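Local coordinates for protein KLLA0E03807p (Kluyveromyces lactis, PDB 3SQI) that binds DNA through the domain modelled here, part of Ndc10, a platform for inner kinetochore assembly in budding yeast, at residues 115-123 against 352-360; 245-256 against 262-270. One frame throughout, in Å; residues are numbered along the deposited sequence.

Interaction 1: residues 115-123 against 352-360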
loop_
_atom_site.group_PDB
_atom_site.type_symbol
_atom_site.label_atom_id
_atom_site.label_comp_id
_atom_site.label_asym_id
_atom_site.label_seq_id
_atom_site.Cartn_x
_atom_site.Cartn_y
_atom_site.Cartn_z
ATOM N N ILE A 115 -13.243 -8.422 -4.920
ATOM C CA ILE A 115 -14.387 -9.275 -4.584
ATOM C C ILE A 115 -14.439 -10.581 -5.395
ATOM O O ILE A 115 -14.393 -11.685 -4.838
ATOM C CB ILE A 115 -15.698 -8.493 -4.763
ATOM C CG1 ILE A 115 -16.886 -9.235 -4.166
ATOM C CG2 ILE A 115 -15.934 -8.116 -6.219
ATOM C CD1 ILE A 115 -18.198 -8.647 -4.588
ATOM N N ASN A 116 -14.571 -10.452 -6.708
ATOM C CA ASN A 116 -14.599 -11.610 -7.603
ATOM C C ASN A 116 -13.428 -12.575 -7.400
ATOM O O ASN A 116 -13.590 -13.788 -7.539
ATOM C CB ASN A 116 -14.628 -11.173 -9.073
ATOM C CG ASN A 116 -15.942 -10.536 -9.470
ATOM O OD1 ASN A 116 -16.860 -11.213 -9.930
ATOM N ND2 ASN A 116 -16.040 -9.230 -9.294
ATOM N N LEU A 117 -12.246 -12.039 -7.108
ATOM C CA LEU A 117 -11.073 -12.881 -6.875
ATOM C C LEU A 117 -11.067 -13.542 -5.489
ATOM O O LEU A 117 -10.400 -14.558 -5.285
ATOM C CB LEU A 117 -9.778 -12.113 -7.132
ATOM C CG LEU A 117 -9.287 -12.236 -8.577
ATOM C CD1 LEU A 117 -7.795 -11.904 -8.688
ATOM C CD2 LEU A 117 -9.550 -13.624 -9.073
ATOM N N TRP A 118 -11.810 -12.968 -4.546
ATOM C CA TRP A 118 -12.059 -13.624 -3.267
ATOM C C TRP A 118 -13.065 -14.765 -3.439
ATOM O O TRP A 118 -12.906 -15.830 -2.846
ATOM C CB TRP A 118 -12.577 -12.626 -2.225
ATOM C CG TRP A 118 -11.514 -11.743 -1.631
ATOM C CD1 TRP A 118 -11.296 -10.424 -1.903
ATOM C CD2 TRP A 118 -10.529 -12.121 -0.663
ATOM N NE1 TRP A 118 -10.233 -9.958 -1.167
ATOM C CE2 TRP A 118 -9.744 -10.982 -0.400
ATOM C CE3 TRP A 118 -10.230 -13.314 -0.000
ATOM C CZ2 TRP A 118 -8.683 -11.001 0.501
ATOM C CZ3 TRP A 118 -9.179 -13.332 0.891
ATOM C CH2 TRP A 118 -8.417 -12.182 1.137
ATOM N N ASN A 119 -14.082 -14.548 -4.270
ATOM C CA ASN A 119 -15.175 -15.512 -4.419
ATOM C C ASN A 119 -14.667 -16.894 -4.808
ATOM O O ASN A 119 -14.121 -17.085 -5.896
ATOM C CB ASN A 119 -16.186 -15.001 -5.449
ATOM C CG ASN A 119 -17.320 -15.980 -5.709
ATOM O OD1 ASN A 119 -17.541 -16.930 -4.954
ATOM N ND2 ASN A 119 -18.055 -15.740 -6.788
ATOM N N PRO A 120 -14.873 -17.872 -3.912
ATOM C CA PRO A 120 -14.304 -19.213 -4.038
ATOM C C PRO A 120 -14.927 -19.991 -5.181
ATOM O O PRO A 120 -14.263 -20.857 -5.752
ATOM C CB PRO A 120 -14.649 -19.856 -2.697
ATOM C CG PRO A 120 -15.864 -19.147 -2.250
ATOM C CD PRO A 120 -15.676 -17.737 -2.685
ATOM N N SER A 121 -16.179 -19.695 -5.516
ATOM C CA SER A 121 -16.805 -20.377 -6.641
ATOM C C SER A 121 -17.022 -19.438 -7.824
ATOM O O SER A 121 -17.923 -18.597 -7.822
ATOM C CB SER A 121 -18.122 -21.039 -6.217
ATOM O OG SER A 121 -18.889 -20.184 -5.385
ATOM N N THR A 122 -16.195 -19.608 -8.846
ATOM C CA THR A 122 -16.340 -18.853 -10.074
ATOM C C THR A 122 -16.684 -19.842 -11.171
ATOM O O THR A 122 -15.823 -20.584 -11.643
ATOM C CB THR A 122 -15.029 -18.135 -10.435
ATOM O OG1 THR A 122 -13.946 -19.072 -10.362
ATOM C CG2 THR A 122 -14.759 -16.952 -9.478
ATOM N N ASP A 123 -17.948 -19.837 -11.578
ATOM C CA ASP A 123 -18.454 -20.805 -12.543
ATOM C C ASP A 123 -18.154 -20.389 -13.977
ATOM O O ASP A 123 -17.745 -21.203 -14.804
ATOM C CB ASP A 123 -19.958 -20.991 -12.349
ATOM C CG ASP A 123 -20.356 -20.974 -10.885
ATOM O OD1 ASP A 123 -20.259 -22.031 -10.224
ATOM O OD2 ASP A 123 -20.763 -19.898 -10.393
ATOM N N LEU A 352 -15.151 -12.835 6.292
ATOM C CA LEU A 352 -14.925 -13.732 5.166
ATOM C C LEU A 352 -15.757 -14.999 5.298
ATOM O O LEU A 352 -16.210 -15.565 4.308
ATOM C CB LEU A 352 -13.451 -14.121 5.073
ATOM C CG LEU A 352 -13.114 -15.031 3.886
ATOM C CD1 LEU A 352 -13.254 -14.280 2.576
ATOM C CD2 LEU A 352 -11.712 -15.590 4.012
ATOM N N TYR A 353 -15.944 -15.448 6.530
ATOM C CA TYR A 353 -16.653 -16.696 6.788
ATOM C C TYR A 353 -18.146 -16.532 6.539
ATOM O O TYR A 353 -18.824 -17.461 6.094
ATOM C CB TYR A 353 -16.392 -17.141 8.228
ATOM C CG TYR A 353 -17.058 -18.435 8.620
ATOM C CD1 TYR A 353 -16.609 -19.649 8.117
ATOM C CD2 TYR A 353 -18.125 -18.446 9.509
ATOM C CE1 TYR A 353 -17.211 -20.834 8.481
ATOM C CE2 TYR A 353 -18.731 -19.629 9.880
ATOM C CZ TYR A 353 -18.269 -20.821 9.363
ATOM O OH TYR A 353 -18.867 -22.008 9.723
ATOM N N ARG A 354 -18.644 -15.332 6.822
ATOM C CA ARG A 354 -20.058 -15.008 6.672
ATOM C C ARG A 354 -20.420 -14.756 5.203
ATOM O O ARG A 354 -21.576 -14.896 4.805
ATOM C CB ARG A 354 -20.401 -13.794 7.545
ATOM C CG ARG A 354 -21.799 -13.222 7.357
ATOM C CD ARG A 354 -22.847 -13.946 8.186
ATOM N NE ARG A 354 -24.006 -13.091 8.433
ATOM C CZ ARG A 354 -24.143 -12.305 9.500
ATOM N NH1 ARG A 354 -23.197 -12.272 10.429
ATOM N NH2 ARG A 354 -25.229 -11.556 9.642
ATOM N N VAL A 355 -19.422 -14.387 4.404
ATOM C CA VAL A 355 -19.612 -14.176 2.971
ATOM C C VAL A 355 -19.300 -15.426 2.160
ATOM O O VAL A 355 -20.165 -15.959 1.465
ATOM C CB VAL A 355 -18.733 -13.042 2.449
ATOM C CG1 VAL A 355 -18.767 -13.017 0.923
ATOM C CG2 VAL A 355 -19.183 -11.708 3.043
ATOM N N PHE A 356 -18.053 -15.882 2.248
ATOM C CA PHE A 356 -17.607 -17.066 1.521
ATOM C C PHE A 356 -17.216 -18.213 2.461
ATOM O O PHE A 356 -16.033 -18.533 2.596
ATOM C CB PHE A 356 -16.390 -16.726 0.661
ATOM C CG PHE A 356 -16.618 -15.619 -0.315
ATOM C CD1 PHE A 356 -17.556 -15.748 -1.324
ATOM C CD2 PHE A 356 -15.865 -14.456 -0.247
ATOM C CE1 PHE A 356 -17.753 -14.730 -2.238
ATOM C CE2 PHE A 356 -16.055 -13.430 -1.156
ATOM C CZ PHE A 356 -17.002 -13.565 -2.151
ATOM N N PRO A 357 -18.209 -18.859 3.089
ATOM C CA PRO A 357 -17.904 -19.967 3.998
ATOM C C PRO A 357 -17.312 -21.151 3.238
ATOM O O PRO A 357 -16.764 -22.077 3.841
ATOM C CB PRO A 357 -19.272 -20.314 4.591
ATOM C CG PRO A 357 -20.248 -19.871 3.568
ATOM C CD PRO A 357 -19.659 -18.637 2.959
ATOM N N THR A 358 -17.428 -21.109 1.916
ATOM C CA THR A 358 -16.941 -22.181 1.056
ATOM C C THR A 358 -15.454 -22.032 0.732
ATOM O O THR A 358 -14.890 -22.823 -0.025
ATOM C CB THR A 358 -17.737 -22.233 -0.266
ATOM O OG1 THR A 358 -17.709 -20.945 -0.896
ATOM C CG2 THR A 358 -19.186 -22.620 -0.002
ATOM N N HIS A 359 -14.823 -21.012 1.300
ATOM C CA HIS A 359 -13.436 -20.698 0.972
ATOM C C HIS A 359 -12.461 -21.778 1.456
ATOM O O HIS A 359 -12.644 -22.351 2.528
ATOM C CB HIS A 359 -13.058 -19.333 1.544
ATOM C CG HIS A 359 -11.805 -18.758 0.964
ATOM N ND1 HIS A 359 -10.567 -19.337 1.143
ATOM C CD2 HIS A 359 -11.596 -17.651 0.214
ATOM C CE1 HIS A 359 -9.650 -18.613 0.526
ATOM N NE2 HIS A 359 -10.249 -17.586 -0.048
ATOM N N ASP A 360 -11.427 -22.040 0.660
ATOM C CA ASP A 360 -10.439 -23.074 0.963
ATOM C C ASP A 360 -9.914 -22.977 2.386
ATOM O O ASP A 360 -9.697 -23.992 3.051
ATOM C CB ASP A 360 -9.246 -22.994 0.004
ATOM C CG ASP A 360 -9.591 -23.409 -1.415
ATOM O OD1 ASP A 360 -10.714 -23.918 -1.647
ATOM O OD2 ASP A 360 -8.719 -23.235 -2.297
#
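The C-terminal ends of helix 107-118 and helix 332-355 come together where the ring of Phe356 lies against Trp118, Asn119 and Pro120, and the pair illustrates how two helix ends can be joined by a single aromatic ring packed between them with little polar help. Asn119 and Phe356 are each the first residue to leave helical backbone angles, so the contact sits exactly where the two segments turn off. Phe356 CG is anti to its own carbonyl carbon (chi1 -57°), which directs the ring across to the other segment. Asn119 CA stands over one ring face, 3.7 Å from the centroid of the Phe356 ring, in a CH-pi contact. The Asn119 amide runs nearly parallel to the ring (11°) on the same side but beyond its rim, with OD1 3.5 Å from Phe356 CE1. Val355 CG1 covers the opposite face, while Trp118 CB reaches Phe356 CE2 at 3.7 Å.

Beyond the helix ends each segment makes a tight turn. Asn119 OD1 accepts from Ser121 N at 3.1 Å, an Asx turn in which the donor stands well above the carbonyl plane. Phe356 to His359 form a type I beta turn, closed by His359 N to Phe356 O. This turn brings Thr358 and His359 up to the Pro120 ring, with Pro120 CB 4.0 Å from His359 CA.

The Trp118 indole lies alongside. Its CE3 is 4.1 Å from Leu352 CD1, and His359 NE2 comes to the indole edge near its plane. Trp118 NE1 donates to Phe195 O, and the indole also packs on helices 133-149 and 198-210; His359 ND1 accepts a hydrogen bond from Ile361 N.

Interaction 2: residues 245-256 against 262-270. With nucleotides of chain C; nucleotides of chain B.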
loop_
_atom_site.group_PDB
_atom_site.type_symbol
_atom_site.label_atom_id
_atom_site.label_comp_id
_atom_site.label_asym_id
_atom_site.label_seq_id
_atom_site.Cartn_x
_atom_site.Cartn_y
_atom_site.Cartn_z
ATOM N N GLU A 245 7.194 -12.943 -15.679
ATOM C CA GLU A 245 6.417 -11.804 -16.155
ATOM C C GLU A 245 5.271 -12.172 -17.096
ATOM O O GLU A 245 4.138 -11.705 -16.925
ATOM C CB GLU A 245 7.332 -10.784 -16.832
ATOM C CG GLU A 245 6.591 -9.588 -17.400
ATOM C CD GLU A 245 7.477 -8.723 -18.272
ATOM O OE1 GLU A 245 8.716 -8.845 -18.158
ATOM O OE2 GLU A 245 6.936 -7.929 -19.077
ATOM N N LEU A 246 5.560 -13.005 -18.090
ATOM C CA LEU A 246 4.537 -13.363 -19.066
ATOM C C LEU A 246 3.427 -14.186 -18.416
ATOM O O LEU A 246 2.263 -14.075 -18.794
ATOM C CB LEU A 246 5.133 -14.113 -20.259
ATOM C CG LEU A 246 4.602 -13.674 -21.632
ATOM C CD1 LEU A 246 5.070 -14.605 -22.757
ATOM C CD2 LEU A 246 3.083 -13.569 -21.618
ATOM N N THR A 247 3.789 -15.008 -17.436
ATOM C CA THR A 247 2.807 -15.781 -16.688
ATOM C C THR A 247 1.720 -14.875 -16.107
ATOM O O THR A 247 0.543 -14.962 -16.487
ATOM C CB THR A 247 3.476 -16.554 -15.552
ATOM O OG1 THR A 247 4.433 -17.471 -16.098
ATOM C CG2 THR A 247 2.433 -17.316 -14.749
ATOM N N LEU A 248 2.114 -14.006 -15.181
ATOM C CA LEU A 248 1.184 -13.022 -14.650
ATOM C C LEU A 248 0.466 -12.298 -15.781
ATOM O O LEU A 248 -0.742 -12.077 -15.712
ATOM C CB LEU A 248 1.899 -12.006 -13.763
ATOM C CG LEU A 248 2.045 -12.339 -12.278
ATOM C CD1 LEU A 248 2.274 -11.057 -11.489
ATOM C CD2 LEU A 248 0.816 -13.077 -11.752
ATOM N N GLY A 249 1.216 -11.927 -16.818
ATOM C CA GLY A 249 0.649 -11.255 -17.974
ATOM C C GLY A 249 -0.504 -12.013 -18.611
ATOM O O GLY A 249 -1.369 -11.420 -19.253
ATOM N N ASN A 250 -0.493 -13.333 -18.460
ATOM C CA ASN A 250 -1.613 -14.169 -18.874
ATOM C C ASN A 250 -2.724 -14.137 -17.846
ATOM O O ASN A 250 -3.893 -13.946 -18.183
ATOM C CB ASN A 250 -1.159 -15.612 -19.090
ATOM C CG ASN A 250 -0.162 -15.742 -20.219
ATOM O OD1 ASN A 250 -0.253 -15.036 -21.227
ATOM N ND2 ASN A 250 0.804 -16.636 -20.055
ATOM N N TRP A 251 -2.348 -14.319 -16.584
ATOM C CA TRP A 251 -3.330 -14.352 -15.507
ATOM C C TRP A 251 -4.227 -13.114 -15.508
ATOM O O TRP A 251 -5.431 -13.211 -15.262
ATOM C CB TRP A 251 -2.641 -14.512 -14.149
ATOM C CG TRP A 251 -1.938 -15.827 -13.994
ATOM C CD1 TRP A 251 -1.363 -16.569 -14.983
ATOM C CD2 TRP A 251 -1.745 -16.563 -12.778
ATOM N NE1 TRP A 251 -0.820 -17.716 -14.461
ATOM C CE2 TRP A 251 -1.042 -17.739 -13.111
ATOM C CE3 TRP A 251 -2.098 -16.342 -11.445
ATOM C CZ2 TRP A 251 -0.687 -18.692 -12.157
ATOM C CZ3 TRP A 251 -1.745 -17.291 -10.499
ATOM C CH2 TRP A 251 -1.046 -18.450 -10.860
ATOM N N TYR A 252 -3.631 -11.958 -15.799
ATOM C CA TYR A 252 -4.317 -10.672 -15.704
ATOM C C TYR A 252 -5.490 -10.455 -16.660
ATOM O O TYR A 252 -6.611 -10.219 -16.212
ATOM C CB TYR A 252 -3.314 -9.529 -15.848
ATOM C CG TYR A 252 -2.991 -8.842 -14.544
ATOM C CD1 TYR A 252 -3.866 -7.918 -13.991
ATOM C CD2 TYR A 252 -1.807 -9.112 -13.869
ATOM C CE1 TYR A 252 -3.575 -7.282 -12.797
ATOM C CE2 TYR A 252 -1.506 -8.482 -12.674
ATOM C CZ TYR A 252 -2.393 -7.567 -12.142
ATOM O OH TYR A 252 -2.097 -6.938 -10.954
ATOM N N PRO A 253 -5.243 -10.523 -17.979
ATOM C CA PRO A 253 -6.374 -10.269 -18.875
ATOM C C PRO A 253 -7.478 -11.269 -18.590
ATOM O O PRO A 253 -8.659 -10.940 -18.693
ATOM C CB PRO A 253 -5.783 -10.505 -20.266
ATOM C CG PRO A 253 -4.551 -11.309 -20.044
ATOM C CD PRO A 253 -4.020 -10.870 -18.721
ATOM N N THR A 254 -7.077 -12.481 -18.213
ATOM C CA THR A 254 -8.014 -13.551 -17.902
ATOM C C THR A 254 -9.053 -13.078 -16.889
ATOM O O THR A 254 -10.246 -13.341 -17.040
ATOM C CB THR A 254 -7.288 -14.797 -17.341
ATOM O OG1 THR A 254 -6.146 -15.102 -18.152
ATOM C CG2 THR A 254 -8.219 -15.993 -17.333
ATOM N N ILE A 255 -8.598 -12.375 -15.860
ATOM C CA ILE A 255 -9.500 -11.887 -14.825
ATOM C C ILE A 255 -10.265 -10.634 -15.245
ATOM O O ILE A 255 -11.469 -10.533 -15.010
ATOM C CB ILE A 255 -8.759 -11.617 -13.500
ATOM C CG1 ILE A 255 -9.762 -11.273 -12.402
ATOM C CG2 ILE A 255 -7.746 -10.499 -13.667
ATOM C CD1 ILE A 255 -10.827 -12.329 -12.198
ATOM N N PHE A 256 -9.567 -9.685 -15.868
ATOM C CA PHE A 256 -10.205 -8.482 -16.385
ATOM C C PHE A 256 -11.323 -8.859 -17.353
ATOM O O PHE A 256 -12.401 -8.262 -17.343
ATOM C CB PHE A 256 -9.173 -7.585 -17.074
ATOM C CG PHE A 256 -8.580 -6.542 -16.177
ATOM C CD1 PHE A 256 -8.799 -5.198 -16.419
ATOM C CD2 PHE A 256 -7.819 -6.904 -15.078
ATOM C CE1 PHE A 256 -8.260 -4.234 -15.590
ATOM C CE2 PHE A 256 -7.277 -5.944 -14.242
ATOM C CZ PHE A 256 -7.500 -4.607 -14.497
ATOM N N PRO A 262 -11.732 -3.148 -19.131
ATOM C CA PRO A 262 -10.692 -3.045 -20.161
ATOM C C PRO A 262 -9.314 -3.177 -19.533
ATOM O O PRO A 262 -9.103 -2.710 -18.410
ATOM C CB PRO A 262 -10.895 -1.638 -20.728
ATOM C CG PRO A 262 -11.561 -0.881 -19.629
ATOM C CD PRO A 262 -12.455 -1.879 -18.945
ATOM N N TYR A 263 -8.389 -3.807 -20.250
ATOM C CA TYR A 263 -7.088 -4.141 -19.680
ATOM C C TYR A 263 -5.941 -3.504 -20.447
ATOM O O TYR A 263 -5.846 -3.653 -21.672
ATOM C CB TYR A 263 -6.904 -5.663 -19.635
ATOM C CG TYR A 263 -5.482 -6.103 -19.365
ATOM C CD1 TYR A 263 -4.954 -6.086 -18.078
ATOM C CD2 TYR A 263 -4.668 -6.542 -20.398
ATOM C CE1 TYR A 263 -3.649 -6.493 -17.834
ATOM C CE2 TYR A 263 -3.370 -6.947 -20.167
ATOM C CZ TYR A 263 -2.862 -6.920 -18.889
ATOM O OH TYR A 263 -1.564 -7.331 -18.677
ATOM N N THR A 264 -5.078 -2.792 -19.723
ATOM C CA THR A 264 -3.850 -2.266 -20.307
ATOM C C THR A 264 -2.641 -2.706 -19.489
ATOM O O THR A 264 -2.450 -2.251 -18.366
ATOM C CB THR A 264 -3.864 -0.721 -20.394
ATOM O OG1 THR A 264 -5.167 -0.261 -20.787
ATOM C CG2 THR A 264 -2.821 -0.232 -21.406
ATOM N N LYS A 265 -1.814 -3.563 -20.082
ATOM C CA LYS A 265 -0.678 -4.192 -19.403
ATOM C C LYS A 265 0.287 -3.197 -18.777
ATOM O O LYS A 265 0.750 -3.392 -17.652
ATOM C CB LYS A 265 0.081 -5.088 -20.380
ATOM C CG LYS A 265 1.271 -5.818 -19.781
ATOM C CD LYS A 265 1.770 -6.890 -20.747
ATOM C CE LYS A 265 2.695 -7.893 -20.070
ATOM N NZ LYS A 265 4.126 -7.481 -20.084
ATOM N N LYS A 266 0.583 -2.135 -19.514
ATOM C CA LYS A 266 1.489 -1.086 -19.060
ATOM C C LYS A 266 1.090 -0.510 -17.708
ATOM O O LYS A 266 1.935 -0.044 -16.940
ATOM C CB LYS A 266 1.542 0.040 -20.097
ATOM C CG LYS A 266 2.154 1.330 -19.570
ATOM C CD LYS A 266 3.164 1.906 -20.547
ATOM C CE LYS A 266 4.023 2.971 -19.886
ATOM N NZ LYS A 266 5.101 3.441 -20.799
ATOM N N HIS A 267 -0.207 -0.530 -17.430
ATOM C CA HIS A 267 -0.718 -0.018 -16.174
ATOM C C HIS A 267 -0.193 -0.817 -14.991
ATOM O O HIS A 267 0.210 -0.245 -13.975
ATOM C CB HIS A 267 -2.246 -0.039 -16.171
ATOM C CG HIS A 267 -2.863 1.060 -16.978
ATOM N ND1 HIS A 267 -2.134 1.835 -17.852
ATOM C CD2 HIS A 267 -4.138 1.510 -17.041
ATOM C CE1 HIS A 267 -2.938 2.719 -18.425
ATOM N NE2 HIS A 267 -4.155 2.543 -17.949
ATOM N N TRP A 268 -0.245 -2.138 -15.099
ATOM C CA TRP A 268 0.138 -2.977 -13.972
ATOM C C TRP A 268 1.561 -3.511 -13.995
ATOM O O TRP A 268 2.071 -3.959 -12.971
ATOM C CB TRP A 268 -0.879 -4.107 -13.851
ATOM C CG TRP A 268 -2.220 -3.534 -14.085
ATOM C CD1 TRP A 268 -2.915 -3.512 -15.264
ATOM C CD2 TRP A 268 -3.003 -2.799 -13.142
ATOM N NE1 TRP A 268 -4.104 -2.844 -15.096
ATOM C CE2 TRP A 268 -4.182 -2.395 -13.802
ATOM C CE3 TRP A 268 -2.832 -2.462 -11.791
ATOM C CZ2 TRP A 268 -5.185 -1.669 -13.161
ATOM C CZ3 TRP A 268 -3.831 -1.744 -11.154
ATOM C CH2 TRP A 268 -4.992 -1.351 -11.842
ATOM N N PHE A 269 2.216 -3.452 -15.144
ATOM C CA PHE A 269 3.572 -3.987 -15.211
ATOM C C PHE A 269 4.672 -2.945 -15.175
ATOM O O PHE A 269 5.855 -3.275 -15.089
ATOM C CB PHE A 269 3.713 -4.929 -16.400
ATOM C CG PHE A 269 2.997 -6.224 -16.200
ATOM C CD1 PHE A 269 3.700 -7.404 -16.051
ATOM C CD2 PHE A 269 1.615 -6.252 -16.105
ATOM C CE1 PHE A 269 3.037 -8.596 -15.847
ATOM C CE2 PHE A 269 0.945 -7.439 -15.898
ATOM C CZ PHE A 269 1.657 -8.613 -15.767
ATOM N N GLN A 270 4.259 -1.686 -15.210
ATOM C CA GLN A 270 5.180 -0.564 -15.236
ATOM C C GLN A 270 4.596 0.520 -14.355
ATOM O O GLN A 270 3.436 0.444 -13.944
ATOM C CB GLN A 270 5.373 -0.056 -16.666
ATOM C CG GLN A 270 5.971 -1.087 -17.612
ATOM C CD GLN A 270 5.076 -1.379 -18.803
ATOM O OE1 GLN A 270 4.413 -0.486 -19.318
ATOM N NE2 GLN A 270 5.052 -2.635 -19.243
ATOM P P DT C 5 0.136 -22.098 -14.784
ATOM O OP1 DT C 5 -0.780 -21.812 -13.655
ATOM O OP2 DT C 5 -0.260 -21.754 -16.165
ATOM O "O5'" DT C 5 1.552 -21.392 -14.535
ATOM C "C5'" DT C 5 2.162 -21.550 -13.260
ATOM C "C4'" DT C 5 3.661 -21.785 -13.357
ATOM O "O4'" DT C 5 3.954 -22.911 -14.221
ATOM C "C3'" DT C 5 4.484 -20.620 -13.883
ATOM O "O3'" DT C 5 5.437 -20.339 -12.862
ATOM C "C2'" DT C 5 5.082 -21.134 -15.200
ATOM C "C1'" DT C 5 5.104 -22.641 -14.991
ATOM N N1 DT C 5 4.945 -23.488 -16.210
ATOM C C2 DT C 5 5.998 -24.240 -16.709
ATOM O O2 DT C 5 7.119 -24.248 -16.232
ATOM N N3 DT C 5 5.694 -24.992 -17.816
ATOM C C4 DT C 5 4.469 -25.065 -18.447
ATOM O O4 DT C 5 4.284 -25.755 -19.439
ATOM C C5 DT C 5 3.417 -24.266 -17.868
ATOM C C7 DT C 5 2.051 -24.268 -18.481
ATOM C C6 DT C 5 3.696 -23.526 -16.792
ATOM P P DT B 6 3.493 -3.339 -23.576
ATOM O OP1 DT B 6 2.856 -2.052 -23.231
ATOM O OP2 DT B 6 4.536 -3.904 -22.686
ATOM O "O5'" DT B 6 2.328 -4.422 -23.754
ATOM C "C5'" DT B 6 1.190 -4.159 -24.581
ATOM C "C4'" DT B 6 0.666 -5.442 -25.208
ATOM O "O4'" DT B 6 1.639 -5.919 -26.164
ATOM C "C3'" DT B 6 0.401 -6.623 -24.263
ATOM O "O3'" DT B 6 -1.021 -6.716 -24.015
ATOM C "C2'" DT B 6 1.026 -7.840 -24.965
ATOM C "C1'" DT B 6 1.423 -7.303 -26.341
ATOM N N1 DT B 6 2.655 -7.888 -26.979
ATOM C C2 DT B 6 2.521 -8.656 -28.121
ATOM O O2 DT B 6 1.449 -8.909 -28.642
ATOM N N3 DT B 6 3.697 -9.133 -28.641
ATOM C C4 DT B 6 4.970 -8.921 -28.149
ATOM O O4 DT B 6 5.966 -9.392 -28.688
ATOM C C5 DT B 6 5.045 -8.106 -26.962
ATOM C C7 DT B 6 6.383 -7.814 -26.349
ATOM C C6 DT B 6 3.903 -7.632 -26.441
ATOM P P DT B 7 -1.746 -8.149 -23.898
ATOM O OP1 DT B 7 -3.158 -7.916 -23.523
ATOM O OP2 DT B 7 -0.908 -9.025 -23.049
ATOM O "O5'" DT B 7 -1.698 -8.721 -25.389
ATOM C "C5'" DT B 7 -2.758 -9.544 -25.858
ATOM C "C4'" DT B 7 -2.266 -10.618 -26.811
ATOM O "O4'" DT B 7 -0.828 -10.539 -26.984
ATOM C "C3'" DT B 7 -2.547 -12.032 -26.318
ATOM O "O3'" DT B 7 -3.248 -12.746 -27.313
ATOM C "C2'" DT B 7 -1.157 -12.624 -26.117
ATOM C "C1'" DT B 7 -0.376 -11.858 -27.170
ATOM N N1 DT B 7 1.097 -11.921 -26.993
ATOM C C2 DT B 7 1.863 -12.539 -27.956
ATOM O O2 DT B 7 1.399 -13.042 -28.965
ATOM N N3 DT B 7 3.209 -12.546 -27.698
ATOM C C4 DT B 7 3.847 -12.011 -26.598
ATOM O O4 DT B 7 5.064 -12.070 -26.453
ATOM C C5 DT B 7 2.983 -11.384 -25.632
ATOM C C7 DT B 7 3.560 -10.771 -24.393
ATOM C C6 DT B 7 1.668 -11.369 -25.872
#
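Lys265 NZ and Glu245 OE2, 3.0 Å apart, form a salt bridge whose hydrogen bond is weak. The lysine chain is extended as far as CE and then bends (chi4 -88°), turning its ammonium group to the carboxylate. The bridge lies at the DNA side of two helices, 245-259 and 265-269, which are joined by a short loop and packed around an aromatic cluster; their segment axes run at 123° to each other. The backbone of chain B passes close by: Lys265 CD touches the sugar of DT6 of chain B, and DT7 of chain B places OP1 in the plane of the Tyr263 ring, at its edge, 3.5 Å from Tyr263 CE2. On helix 245-259, Trp251 CZ2 approaches OP1 of DT5 of chain C and Thr247 OG1 is hydrogen-bonded to a DNA phosphate.

Inward from the bridge, Phe269 is a knob in a hole formed by Glu245, Leu248, Gly249 and Tyr252. Its CZ reaches Gly249 N at 3.5 Å. Lys265 CE covers one face of the same ring.

Deeper still, the Tyr252 ring and the five-membered ring of Trp268 are almost parallel (15°) but strongly displaced, with little face-to-face overlap; Tyr252 OH has a weak hydrogen bond to Asp142. Tyr263 runs from the phosphate into the cluster and turns its edge to the face of Phe256 in a T-shaped pair with ring centroids 5.5 Å apart. Tyr263 also meets Tyr252, its CE1 3.6 Å from Tyr252 CB, while Pro253 CB sits over one Tyr263 face, 4.1 Å from CD2.

How the interactions relate
Both contacts are largely buried and both rest on aromatic rings, yet their settings differ. Interaction 1 ties together residues more than two hundred positions apart, at the ends of two helices, its nearest atom about 13 Å from the DNA; interaction 2 joins near neighbours in sequence, and its outer residues meet chain B, while other residues of helix 245-259 reach chain C. Its chemistry changes accordingly, from apolar rings inside to charged and polar groups beside the phosphates, whereas interaction 1 has no salt bridge between its segments and keeps its polar bonds within turns or with outside partners. The two meet directly through Leu117 CD2 and Ile255 CD1, 3.6 Å apart, and helix 133-149 packs against both.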